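Local coordinates for protein maleylacetate reductase (Agrobacterium tumefaciens, PDB 3HL0) that probably catalyses the NADH-dependent reduction of maleylacetate to 3-oxoadipate, a step in the breakdown of gamma-resorcylate, and belongs to the iron-containing alcohol dehydrogenase family, at residues K242-L247 / A256-V261; Y269-A274 / G286-A291; V311-L316 / R345-A350. All coordinates share one frame; numbering follows the deposited sequence.

All three contacts belong to the helical C-terminal part of an iron-containing alcohol dehydrogenase, and they differ in how near they lie to the bound NAD. Contact 1 lies nearest the active-site cleft: the side chain of its His259 is about 7 Å from the bound NAD. Helix 255-271 then runs outward to contact 2, which uses its far end; the centres of contacts 1 and 2 are about 18 Å apart. Contact 3 packs directly against contact 1, where Val261 CG1 lies 4.1 Å from Ala346 O, with centres about 13 Å apart. Contacts 2 and 3 do not touch, their nearest atoms being about 8 Å apart, and both lie away from the annotated sites.

Contact 1 of 3, residues K242-L247 / A256-V261; sequences KLCHTL and AETHAV
The sulfur of Cys244 sits squarely over one face of the His259 imidazole, with SG 3.6 Å from the ring centroid and only 5° off the ring normal. This sulfur-aromatic contact is joined by a CH-pi approach over the same face, in which Cys244 CB lies 3.7 Å from His259 NE2. The sulfur spreads its contact over the whole ring, whereas CB leans toward the NE2 and CE1 side. Beside the sulfur, on the same side of the imidazole plane, Thr258 offers its methyl group: Thr258 CG2 comes within 4.1 Å of Cys244 SG.

These side chains fill the interface between helices 239-251 and 255-271, consecutive members of the all-helical C-terminal domain of the iron-containing alcohol dehydrogenases, joined by a short turn. The backbones come close here, Cys244 CA lying 6.2 Å from Thr258 CA, with the small cysteine and threonine side chains between them. Turned away from this apolar contact, the hydroxyl of Thr258 hydrogen-bonds to the carbonyl of Pro254, just before its own helix. The imidazole belongs to a histidine cluster in which His241 meets it edge-to-face and His240 and His255 meet it at inclined planes, while Asn172 of helix 163-180 also touches it.

Contact 2 of 3, residues Y269-A274 / G286-A291; sequences YVEEAA and GGRAGA
Glu271 reaches across from the last turn of helix 255-271 and presents its carboxylate to the first turn of helix 289-300, a good example of a side chain from one helix serving N-H groups in the first turn of another. With CG anti to the backbone N (chi1 -170°) and the chain extended beyond it, the carboxylate is carried straight to the backbone of Ala289 and Gly290. Both carboxylate oxygens of Glu271 are met on the syn side: Ala289 N donates to OE2 at 2.8 Å and Gly290 N to OE1 at 3.0 Å. Neither donor lies in the carboxylate plane; each is roughly 30° out of it. The methyl group of Ala289 packs beside the same acid, its CB being 3.4 Å from Glu271 OE2.

Arg288, at the N-cap position, bends at chi2 and chi3 to bring its guanidinium back toward Glu271. The two flat groups are turned almost perpendicular, with planes 80° apart, and OE2 lies at the guanidinium edge. The resulting salt bridge is long, 4.0 Å from Arg288 NH2 to Glu271 OE2. A water extends the network inward along the helix: it donates to Glu271 OE1 and accepts from Ala291 N at 2.9 Å.

One buried carboxylate therefore answers two main-chain N-H groups directly and a third through water. The positive end of the helix dipole and the neighbouring guanidinium would both be expected to stabilise its negative charge, probably keeping Glu271 ionised despite its burial.

Contact 3 of 3, residues V311-L316 / R345-A350; sequences VGADDL and RAFEGA
Phe347 inserts its ring into the bend of 311-316, and the closest packing is against backbone rather than side chains. The carbonyl oxygen of Val311 meets the ring at its edge, near the ring plane, with O 3.3 Å from Phe347 CE1; an aromatic C-H of positive character directed at a carbonyl oxygen is consistent with a weak electrostatic attraction. The same Phe347 CE1 lies 3.5 Å from Ala313 N. A chi1 of 176° swings the phenyl away from its own backbone nitrogen and out from helix 336-348, far enough to reach this turn. At the base of the ring, Leu316 crosses Phe347 at about a right angle, and Leu316 CD1 lies 3.8 Å from Phe347 CG.

Toward solvent the contact is looser. Exposed Ala313 touches the far end of the ring through its methyl, CB lying 3.9 Å from Phe347 CZ. The turn is braced internally: Gly312 N donates to Asp315 OD2 over 2.8 Å, on the anti side of the carboxylate. On the outer surface of helix 336-348, beside the contact, Arg345 grips Glu348 side-on, NE to OE1 at 2.9 Å and NH1 to OE2, in a salt bridge. A Schellman motif ends the helix at Gly349, whose phi is positive.

The contact thus fastens the last helix, 336-348, to the turn leading into helix 316-323. Ala346 faces Leu262 and His265 of helix 255-271, Val311 and Asp315 rest on Leu251 of helix 239-251, and Leu316 also packs along helix 336-348 against Arg340 and Gln344.

Contact 1 of 3, residues K242-L247 / A256-V261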
loop_
_atom_site.group_PDB
_atom_site.type_symbol
_atom_site.label_atom_id
_atom_site.label_comp_id
_atom_site.label_asym_id
_atom_site.label_seq_id
_atom_site.Cartn_x
_atom_site.Cartn_y
_atom_site.Cartn_z
ATOM N N LYS A 242 -4.954 18.721 9.510
ATOM C CA LYS A 242 -6.429 18.690 9.311
ATOM C C LYS A 242 -6.792 18.420 7.860
ATOM O O LYS A 242 -7.625 17.549 7.577
ATOM C CB LYS A 242 -7.048 19.982 9.798
ATOM C CG LYS A 242 -6.933 20.141 11.332
ATOM C CD LYS A 242 -8.003 19.337 12.064
ATOM C CE LYS A 242 -8.218 19.849 13.479
ATOM N NZ LYS A 242 -7.106 19.423 14.393
ATOM N N LEU A 243 -6.120 19.110 6.947
ATOM C CA LEU A 243 -6.404 18.943 5.518
ATOM C C LEU A 243 -6.026 17.546 5.054
ATOM O O LEU A 243 -6.761 16.954 4.256
ATOM C CB LEU A 243 -5.734 20.037 4.693
ATOM C CG LEU A 243 -6.043 20.088 3.198
ATOM C CD1 LEU A 243 -7.579 20.328 3.065
ATOM C CD2 LEU A 243 -5.247 21.214 2.560
ATOM N N CYS A 244 -4.902 16.994 5.524
ATOM C CA CYS A 244 -4.527 15.651 5.108
ATOM C C CYS A 244 -5.571 14.647 5.605
ATOM O O CYS A 244 -5.938 13.713 4.895
ATOM C CB CYS A 244 -3.166 15.239 5.670
ATOM S SG CYS A 244 -1.774 16.074 4.893
ATOM N N HIS A 245 -6.060 14.851 6.823
ATOM C CA HIS A 245 -7.079 13.958 7.353
ATOM C C HIS A 245 -8.374 14.060 6.542
ATOM O O HIS A 245 -8.993 13.032 6.246
ATOM C CB HIS A 245 -7.332 14.236 8.843
ATOM C CG HIS A 245 -8.327 13.307 9.474
ATOM N ND1 HIS A 245 -9.670 13.600 9.561
ATOM C CD2 HIS A 245 -8.165 12.099 10.066
ATOM C CE1 HIS A 245 -10.300 12.603 10.161
ATOM N NE2 HIS A 245 -9.410 11.680 10.477
ATOM N N THR A 246 -8.767 15.269 6.161
ATOM C CA THR A 246 -9.991 15.469 5.347
ATOM C C THR A 246 -9.858 14.791 3.998
ATOM O O THR A 246 -10.730 14.021 3.582
ATOM C CB THR A 246 -10.261 16.959 5.109
ATOM O OG1 THR A 246 -10.536 17.546 6.370
ATOM C CG2 THR A 246 -11.414 17.158 4.149
ATOM N N LEU A 247 -8.783 15.077 3.279
ATOM C CA LEU A 247 -8.610 14.462 1.956
ATOM C C LEU A 247 -8.406 12.974 2.049
ATOM O O LEU A 247 -8.947 12.192 1.241
ATOM C CB LEU A 247 -7.374 15.069 1.273
ATOM C CG LEU A 247 -7.561 16.168 0.247
ATOM C CD1 LEU A 247 -8.337 17.362 0.796
ATOM C CD2 LEU A 247 -6.185 16.587 -0.266
ATOM N N ALA A 256 1.052 8.714 3.549
ATOM C CA ALA A 256 2.305 9.466 3.555
ATOM C C ALA A 256 2.418 10.340 2.309
ATOM O O ALA A 256 2.898 11.475 2.359
ATOM C CB ALA A 256 3.516 8.499 3.639
ATOM N N GLU A 257 1.911 9.842 1.179
ATOM C CA GLU A 257 1.978 10.602 -0.066
ATOM C C GLU A 257 1.142 11.874 -0.016
ATOM O O GLU A 257 1.531 12.872 -0.612
ATOM C CB GLU A 257 1.412 9.749 -1.198
ATOM C CG GLU A 257 2.362 8.646 -1.683
ATOM C CD GLU A 257 2.294 7.349 -0.869
ATOM O OE1 GLU A 257 1.706 7.273 0.248
ATOM O OE2 GLU A 257 2.826 6.340 -1.400
ATOM N N THR A 258 0.007 11.809 0.669
ATOM C CA THR A 258 -0.860 13.005 0.841
ATOM C C THR A 258 -0.108 14.110 1.609
ATOM O O THR A 258 -0.090 15.267 1.195
ATOM C CB THR A 258 -2.150 12.643 1.564
ATOM O OG1 THR A 258 -2.854 11.674 0.766
ATOM C CG2 THR A 258 -3.057 13.871 1.703
ATOM N N HIS A 259 0.589 13.691 2.660
ATOM C CA HIS A 259 1.449 14.640 3.411
ATOM C C HIS A 259 2.547 15.215 2.552
ATOM O O HIS A 259 2.769 16.395 2.556
ATOM C CB HIS A 259 2.087 13.953 4.597
ATOM C CG HIS A 259 1.174 13.838 5.747
ATOM N ND1 HIS A 259 1.146 14.757 6.770
ATOM C CD2 HIS A 259 0.212 12.919 6.026
ATOM C CE1 HIS A 259 0.189 14.422 7.622
ATOM N NE2 HIS A 259 -0.390 13.309 7.194
ATOM N N ALA A 260 3.195 14.377 1.744
ATOM C CA ALA A 260 4.275 14.872 0.921
ATOM C C ALA A 260 3.805 15.878 -0.112
ATOM O O ALA A 260 4.440 16.898 -0.329
ATOM C CB ALA A 260 4.970 13.677 0.190
ATOM N N VAL A 261 2.669 15.574 -0.738
ATOM C CA VAL A 261 2.131 16.492 -1.744
ATOM C C VAL A 261 1.679 17.844 -1.171
ATOM O O VAL A 261 1.972 18.909 -1.753
ATOM C CB VAL A 261 0.998 15.829 -2.528
ATOM C CG1 VAL A 261 0.334 16.853 -3.482
ATOM C CG2 VAL A 261 1.573 14.694 -3.360
#

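Contact 2 of 3, residues Y269-A274 / G286-A291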
loop_
_atom_site.group_PDB
_atom_site.type_symbol
_atom_site.label_atom_id
_atom_site.label_comp_id
_atom_site.label_asym_id
_atom_site.label_seq_id
_atom_site.Cartn_x
_atom_site.Cartn_y
_atom_site.Cartn_z
ATOM N N TYR A 269 0.864 28.530 2.878
ATOM C CA TYR A 269 -0.364 29.235 3.303
ATOM C C TYR A 269 -0.089 29.907 4.656
ATOM O O TYR A 269 -0.349 31.109 4.808
ATOM C CB TYR A 269 -1.496 28.248 3.472
ATOM C CG TYR A 269 -2.853 28.810 3.830
ATOM C CD1 TYR A 269 -3.816 29.010 2.821
ATOM C CD2 TYR A 269 -3.221 29.030 5.163
ATOM C CE1 TYR A 269 -5.127 29.460 3.139
ATOM C CE2 TYR A 269 -4.525 29.499 5.501
ATOM C CZ TYR A 269 -5.465 29.710 4.465
ATOM O OH TYR A 269 -6.736 30.179 4.740
ATOM N N VAL A 270 0.488 29.158 5.611
ATOM C CA VAL A 270 0.712 29.708 6.962
ATOM C C VAL A 270 1.857 30.714 6.982
ATOM O O VAL A 270 1.819 31.671 7.758
ATOM C CB VAL A 270 0.930 28.570 8.005
ATOM C CG1 VAL A 270 1.178 29.135 9.430
ATOM C CG2 VAL A 270 -0.332 27.683 7.955
ATOM N N GLU A 271 2.848 30.516 6.124
ATOM C CA GLU A 271 4.049 31.365 6.115
ATOM C C GLU A 271 3.700 32.826 5.850
ATOM O O GLU A 271 4.408 33.705 6.380
ATOM C CB GLU A 271 5.039 30.829 5.086
ATOM C CG GLU A 271 6.395 31.433 5.099
ATOM C CD GLU A 271 7.327 30.796 4.051
ATOM O OE1 GLU A 271 6.859 29.980 3.168
ATOM O OE2 GLU A 271 8.543 31.105 4.117
ATOM N N GLU A 272 2.611 33.085 5.119
ATOM C CA GLU A 272 2.158 34.481 4.920
ATOM C C GLU A 272 1.875 35.136 6.283
ATOM O O GLU A 272 2.078 36.348 6.466
ATOM C CB GLU A 272 0.896 34.525 4.059
ATOM C CG GLU A 272 0.989 33.877 2.687
ATOM C CD GLU A 272 -0.038 34.461 1.690
ATOM O OE1 GLU A 272 -0.738 35.436 2.047
ATOM O OE2 GLU A 272 -0.138 33.937 0.545
ATOM N N ALA A 273 1.439 34.350 7.265
ATOM C CA ALA A 273 1.083 34.849 8.608
ATOM C C ALA A 273 2.073 34.563 9.730
ATOM O O ALA A 273 2.016 35.213 10.786
ATOM C CB ALA A 273 -0.300 34.314 9.005
ATOM N N ALA A 274 2.975 33.611 9.546
ATOM C CA ALA A 274 3.883 33.179 10.586
ATOM C C ALA A 274 5.290 33.192 10.102
ATOM O O ALA A 274 6.018 32.236 10.271
ATOM C CB ALA A 274 3.483 31.770 11.146
ATOM N N GLY A 286 16.909 26.677 2.722
ATOM C CA GLY A 286 17.693 27.636 1.912
ATOM C C GLY A 286 16.830 28.514 1.039
ATOM O O GLY A 286 17.204 28.846 -0.110
ATOM N N GLY A 287 15.679 28.929 1.552
ATOM C CA GLY A 287 14.809 29.792 0.777
ATOM C C GLY A 287 13.574 30.169 1.527
ATOM O O GLY A 287 13.661 30.616 2.684
ATOM N N ARG A 288 12.430 30.085 0.865
ATOM C CA ARG A 288 11.140 30.299 1.510
ATOM C C ARG A 288 10.786 28.934 2.112
ATOM O O ARG A 288 11.217 27.913 1.597
ATOM C CB ARG A 288 10.047 30.672 0.500
ATOM C CG ARG A 288 10.323 31.940 -0.353
ATOM C CD ARG A 288 8.988 32.660 -0.703
ATOM N NE ARG A 288 8.256 32.879 0.547
ATOM C CZ ARG A 288 7.342 33.824 0.752
ATOM N NH1 ARG A 288 7.020 34.686 -0.223
ATOM N NH2 ARG A 288 6.779 33.933 1.949
ATOM N N ALA A 289 10.028 28.923 3.191
ATOM C CA ALA A 289 9.706 27.650 3.835
ATOM C C ALA A 289 8.870 26.771 2.888
ATOM O O ALA A 289 9.200 25.604 2.705
ATOM C CB ALA A 289 8.990 27.876 5.138
ATOM N N GLY A 290 7.814 27.329 2.278
ATOM C CA GLY A 290 6.932 26.502 1.404
ATOM C C GLY A 290 7.620 26.094 0.094
ATOM O O GLY A 290 7.732 24.909 -0.241
ATOM N N ALA A 291 8.089 27.069 -0.675
ATOM C CA ALA A 291 8.809 26.766 -1.916
ATOM C C ALA A 291 10.055 25.918 -1.708
ATOM O O ALA A 291 10.379 25.029 -2.486
ATOM C CB ALA A 291 9.158 28.081 -2.686
HETATM O O HOH W 1 6.873 29.550 0.082
#

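Contact 3 of 3, residues V311-L316 / R345-A350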
loop_
_atom_site.group_PDB
_atom_site.type_symbol
_atom_site.label_atom_id
_atom_site.label_comp_id
_atom_site.label_asym_id
_atom_site.label_seq_id
_atom_site.Cartn_x
_atom_site.Cartn_y
_atom_site.Cartn_z
ATOM N N VAL A 311 -6.703 12.268 -7.260
ATOM C CA VAL A 311 -7.710 13.300 -7.039
ATOM C C VAL A 311 -8.125 13.887 -8.413
ATOM O O VAL A 311 -7.275 14.201 -9.241
ATOM C CB VAL A 311 -7.140 14.422 -6.127
ATOM C CG1 VAL A 311 -8.193 15.559 -5.884
ATOM C CG2 VAL A 311 -6.691 13.810 -4.799
ATOM N N GLY A 312 -9.432 14.057 -8.595
ATOM C CA GLY A 312 -9.928 14.705 -9.814
ATOM C C GLY A 312 -10.199 16.176 -9.616
ATOM O O GLY A 312 -10.468 16.613 -8.480
ATOM N N ALA A 313 -10.176 16.917 -10.729
ATOM C CA ALA A 313 -10.564 18.339 -10.669
ATOM C C ALA A 313 -11.961 18.557 -10.038
ATOM O O ALA A 313 -12.158 19.541 -9.313
ATOM C CB ALA A 313 -10.421 19.001 -12.031
ATOM N N ASP A 314 -12.891 17.598 -10.210
ATOM C CA ASP A 314 -14.226 17.717 -9.618
ATOM C C ASP A 314 -14.304 17.417 -8.114
ATOM O O ASP A 314 -15.351 17.595 -7.472
ATOM C CB ASP A 314 -15.250 16.870 -10.391
ATOM C CG ASP A 314 -14.871 15.399 -10.459
ATOM O OD1 ASP A 314 -13.707 14.997 -10.174
ATOM O OD2 ASP A 314 -15.757 14.608 -10.841
ATOM N N ASP A 315 -13.186 16.989 -7.525
ATOM C CA ASP A 315 -13.116 16.769 -6.083
ATOM C C ASP A 315 -12.711 18.029 -5.322
ATOM O O ASP A 315 -12.888 18.104 -4.103
ATOM C CB ASP A 315 -12.048 15.696 -5.771
ATOM C CG ASP A 315 -12.437 14.281 -6.262
ATOM O OD1 ASP A 315 -13.616 13.903 -6.056
ATOM O OD2 ASP A 315 -11.531 13.575 -6.812
ATOM N N LEU A 316 -12.208 19.029 -6.028
ATOM C CA LEU A 316 -11.554 20.155 -5.321
ATOM C C LEU A 316 -12.557 21.056 -4.609
ATOM O O LEU A 316 -12.350 21.446 -3.469
ATOM C CB LEU A 316 -10.683 20.941 -6.315
ATOM C CG LEU A 316 -9.598 20.115 -6.999
ATOM C CD1 LEU A 316 -8.821 20.986 -7.952
ATOM C CD2 LEU A 316 -8.670 19.446 -5.902
ATOM N N ARG A 345 -3.379 24.614 -6.485
ATOM C CA ARG A 345 -1.923 24.511 -6.650
ATOM C C ARG A 345 -1.413 23.079 -6.377
ATOM O O ARG A 345 -0.535 22.597 -7.120
ATOM C CB ARG A 345 -1.214 25.467 -5.678
ATOM C CG ARG A 345 -1.505 26.989 -5.865
ATOM C CD ARG A 345 -1.177 27.521 -7.260
ATOM N NE ARG A 345 -2.201 27.271 -8.288
ATOM C CZ ARG A 345 -3.344 27.956 -8.382
ATOM N NH1 ARG A 345 -4.197 27.707 -9.404
ATOM N NH2 ARG A 345 -3.619 28.908 -7.477
ATOM N N ALA A 346 -1.905 22.471 -5.298
ATOM C CA ALA A 346 -1.509 21.074 -4.961
ATOM C C ALA A 346 -1.992 20.118 -6.048
ATOM O O ALA A 346 -1.263 19.220 -6.415
ATOM C CB ALA A 346 -2.055 20.670 -3.613
ATOM N N PHE A 347 -3.160 20.377 -6.630
ATOM C CA PHE A 347 -3.652 19.516 -7.735
ATOM C C PHE A 347 -2.747 19.585 -8.963
ATOM O O PHE A 347 -2.478 18.569 -9.625
ATOM C CB PHE A 347 -5.083 19.961 -8.095
ATOM C CG PHE A 347 -5.671 19.228 -9.290
ATOM C CD1 PHE A 347 -6.134 17.927 -9.152
ATOM C CD2 PHE A 347 -5.756 19.872 -10.519
ATOM C CE1 PHE A 347 -6.674 17.249 -10.277
ATOM C CE2 PHE A 347 -6.302 19.191 -11.633
ATOM C CZ PHE A 347 -6.759 17.897 -11.493
ATOM N N GLU A 348 -2.287 20.797 -9.265
ATOM C CA GLU A 348 -1.388 21.076 -10.391
ATOM C C GLU A 348 0.037 20.589 -10.180
ATOM O O GLU A 348 0.809 20.474 -11.140
ATOM C CB GLU A 348 -1.325 22.608 -10.576
ATOM C CG GLU A 348 -2.537 23.203 -11.208
ATOM C CD GLU A 348 -2.642 24.723 -10.981
ATOM O OE1 GLU A 348 -1.670 25.359 -10.455
ATOM O OE2 GLU A 348 -3.723 25.274 -11.342
ATOM N N GLY A 349 0.428 20.397 -8.922
ATOM C CA GLY A 349 1.830 20.217 -8.620
ATOM C C GLY A 349 2.639 21.489 -8.825
ATOM O O GLY A 349 3.840 21.417 -9.147
ATOM N N ALA A 350 2.007 22.663 -8.625
ATOM C CA ALA A 350 2.681 23.975 -8.791
ATOM C C ALA A 350 3.660 24.239 -7.659
ATOM O O ALA A 350 3.432 23.781 -6.545
ATOM C CB ALA A 350 1.647 25.093 -8.838
#